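Local coordinates for protein toluene, o-xylene monooxygenase oxygenase subunit (Pseudomonas stutzeri, PDB 2INC) that forms a subunit of the hydroxylase of toluene/o-xylene monooxygenase, a diiron enzyme that probably hydroxylates aromatic substrates, at residues L124-L128 against V223-L228. Numbering follows the deposited sequence.
Sequences LFHAL and VEEALL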
loop_
_atom_site.group_PDB
_atom_site.type_symbol
_atom_site.label_atom_id
_atom_site.label_comp_id
_atom_site.label_asym_id
_atom_site.label_seq_id
_atom_site.Cartn_x
_atom_site.Cartn_y
_atom_site.Cartn_z
ATOM N N LEU B 124 -32.061 -5.005 20.048
ATOM C CA LEU B 124 -31.432 -4.235 21.079
ATOM C C LEU B 124 -30.093 -3.633 20.567
ATOM O O LEU B 124 -29.815 -2.480 20.828
ATOM C CB LEU B 124 -31.207 -5.108 22.301
ATOM C CG LEU B 124 -30.512 -4.390 23.456
ATOM C CD1 LEU B 124 -31.148 -2.990 23.806
ATOM C CD2 LEU B 124 -30.657 -5.296 24.692
ATOM N N PHE B 125 -29.303 -4.393 19.819
ATOM C CA PHE B 125 -28.001 -3.890 19.342
ATOM C C PHE B 125 -28.203 -2.798 18.311
ATOM O O PHE B 125 -27.438 -1.826 18.308
ATOM C CB PHE B 125 -27.104 -5.027 18.745
ATOM C CG PHE B 125 -26.654 -6.062 19.755
ATOM C CD1 PHE B 125 -26.287 -7.356 19.318
ATOM C CD2 PHE B 125 -26.567 -5.779 21.105
ATOM C CE1 PHE B 125 -25.861 -8.341 20.193
ATOM C CE2 PHE B 125 -26.152 -6.762 22.019
ATOM C CZ PHE B 125 -25.787 -8.048 21.565
ATOM N N HIS B 126 -29.233 -2.925 17.454
ATOM C CA HIS B 126 -29.525 -1.836 16.538
ATOM C C HIS B 126 -30.009 -0.576 17.281
ATOM O O HIS B 126 -29.600 0.517 16.934
ATOM C CB HIS B 126 -30.547 -2.223 15.469
ATOM C CG HIS B 126 -30.718 -1.154 14.426
ATOM N ND1 HIS B 126 -29.713 -0.805 13.551
ATOM C CD2 HIS B 126 -31.735 -0.298 14.191
ATOM C CE1 HIS B 126 -30.122 0.195 12.786
ATOM N NE2 HIS B 126 -31.357 0.509 13.142
ATOM N N ALA B 127 -30.779 -0.738 18.353
ATOM C CA ALA B 127 -31.201 0.405 19.179
ATOM C C ALA B 127 -29.972 1.066 19.814
ATOM O O ALA B 127 -29.919 2.277 19.906
ATOM C CB ALA B 127 -32.178 -0.058 20.273
ATOM N N LEU B 128 -28.956 0.289 20.165
ATOM C CA LEU B 128 -27.722 0.896 20.676
ATOM C C LEU B 128 -26.973 1.651 19.580
ATOM O O LEU B 128 -26.339 2.709 19.850
ATOM C CB LEU B 128 -26.811 -0.173 21.288
ATOM C CG LEU B 128 -27.268 -0.852 22.581
ATOM C CD1 LEU B 128 -26.197 -1.891 22.951
ATOM C CD2 LEU B 128 -27.447 0.175 23.675
ATOM N N VAL B 223 -26.867 -3.761 29.331
ATOM C CA VAL B 223 -26.937 -4.653 28.155
ATOM C C VAL B 223 -25.735 -5.604 28.109
ATOM O O VAL B 223 -25.862 -6.816 27.866
ATOM C CB VAL B 223 -27.005 -3.847 26.840
ATOM C CG1 VAL B 223 -26.911 -4.807 25.643
ATOM C CG2 VAL B 223 -28.286 -3.073 26.796
ATOM N N GLU B 224 -24.549 -5.066 28.380
ATOM C CA GLU B 224 -23.343 -5.854 28.194
ATOM C C GLU B 224 -23.279 -6.935 29.254
ATOM O O GLU B 224 -22.881 -8.046 28.960
ATOM C CB GLU B 224 -22.107 -4.965 28.229
ATOM C CG GLU B 224 -22.075 -4.017 26.993
ATOM C CD GLU B 224 -21.345 -2.697 27.256
ATOM O OE1 GLU B 224 -20.702 -2.526 28.354
ATOM O OE2 GLU B 224 -21.414 -1.828 26.349
ATOM N N GLU B 225 -23.674 -6.606 30.486
ATOM C CA GLU B 225 -23.637 -7.604 31.573
ATOM C C GLU B 225 -24.706 -8.688 31.404
ATOM O O GLU B 225 -24.417 -9.872 31.539
ATOM C CB GLU B 225 -23.620 -6.945 32.964
ATOM C CG GLU B 225 -22.323 -6.128 33.266
ATOM C CD GLU B 225 -20.976 -6.840 32.957
ATOM O OE1 GLU B 225 -20.777 -8.007 33.390
ATOM O OE2 GLU B 225 -20.085 -6.222 32.298
ATOM N N ALA B 226 -25.907 -8.313 31.004
ATOM C CA ALA B 226 -26.927 -9.316 30.744
ATOM C C ALA B 226 -26.634 -10.192 29.527
ATOM O O ALA B 226 -26.604 -11.439 29.606
ATOM C CB ALA B 226 -28.326 -8.644 30.634
ATOM N N LEU B 227 -26.400 -9.546 28.393
ATOM C CA LEU B 227 -26.364 -10.234 27.118
ATOM C C LEU B 227 -24.999 -10.745 26.759
ATOM O O LEU B 227 -24.885 -11.709 26.035
ATOM C CB LEU B 227 -26.868 -9.325 26.003
ATOM C CG LEU B 227 -28.372 -9.339 25.786
ATOM C CD1 LEU B 227 -29.150 -8.661 26.945
ATOM C CD2 LEU B 227 -28.660 -8.636 24.510
ATOM N N LEU B 228 -23.928 -10.127 27.227
ATOM C CA LEU B 228 -22.639 -10.670 26.823
ATOM C C LEU B 228 -22.120 -11.508 27.977
ATOM O O LEU B 228 -21.866 -12.704 27.812
ATOM C CB LEU B 228 -21.642 -9.565 26.415
ATOM C CG LEU B 228 -22.091 -8.591 25.330
ATOM C CD1 LEU B 228 -20.961 -7.592 25.007
ATOM C CD2 LEU B 228 -22.555 -9.332 24.078
#
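Buried faces of two helices of a ferritin-like, all-helical fold pack here through aliphatic and aromatic side chains alone, deep inside the subunit. Residues 124-128 lie on helix 121-138 and residues 223-228 on helix 208-237, nearly antiparallel at 156°. The local axes approach no closer than 12.7 Å and the nearest CA atoms, those of Leu124 and Val223, are 8.4 Å apart, so the helices meet through branched aliphatic side chains and one phenyl ring, with the backbones well apart; 259 Å² is buried. Val223 is the centre of the contact, touching Leu124, Phe125 and Leu128, the last through Leu128 CD1 and Val223 CG1 at 4.0 Å. Leu124 and Leu128, one turn apart, both direct their CA-to-CB bonds toward the partner. From Leu124, CD2 lies 3.9 Å from both Val223 CG2 and Leu227 CD2. Helix 208-237 widens into a pi-type turn at 224-228, although Leu228 N still hydrogen-bonds to Glu224 O (2.9 Å) in alpha-helical fashion. Around the contact, Trp158 of helix 142-172 meets the Phe125 ring edge-to-face, and Phe195 of helix 190-202 packs on Val223. Glu224 and Glu225 each form a salt bridge with Arg258, with Lys220 and Lys251 as respective second partners. Phe125 starts out sideways, yet its ring reaches across: Val223 CG1 sits at the ring edge, 4.2 Å from Phe125 CE2, while Phe125 CZ comes within 4.3 Å of Leu228 CD2.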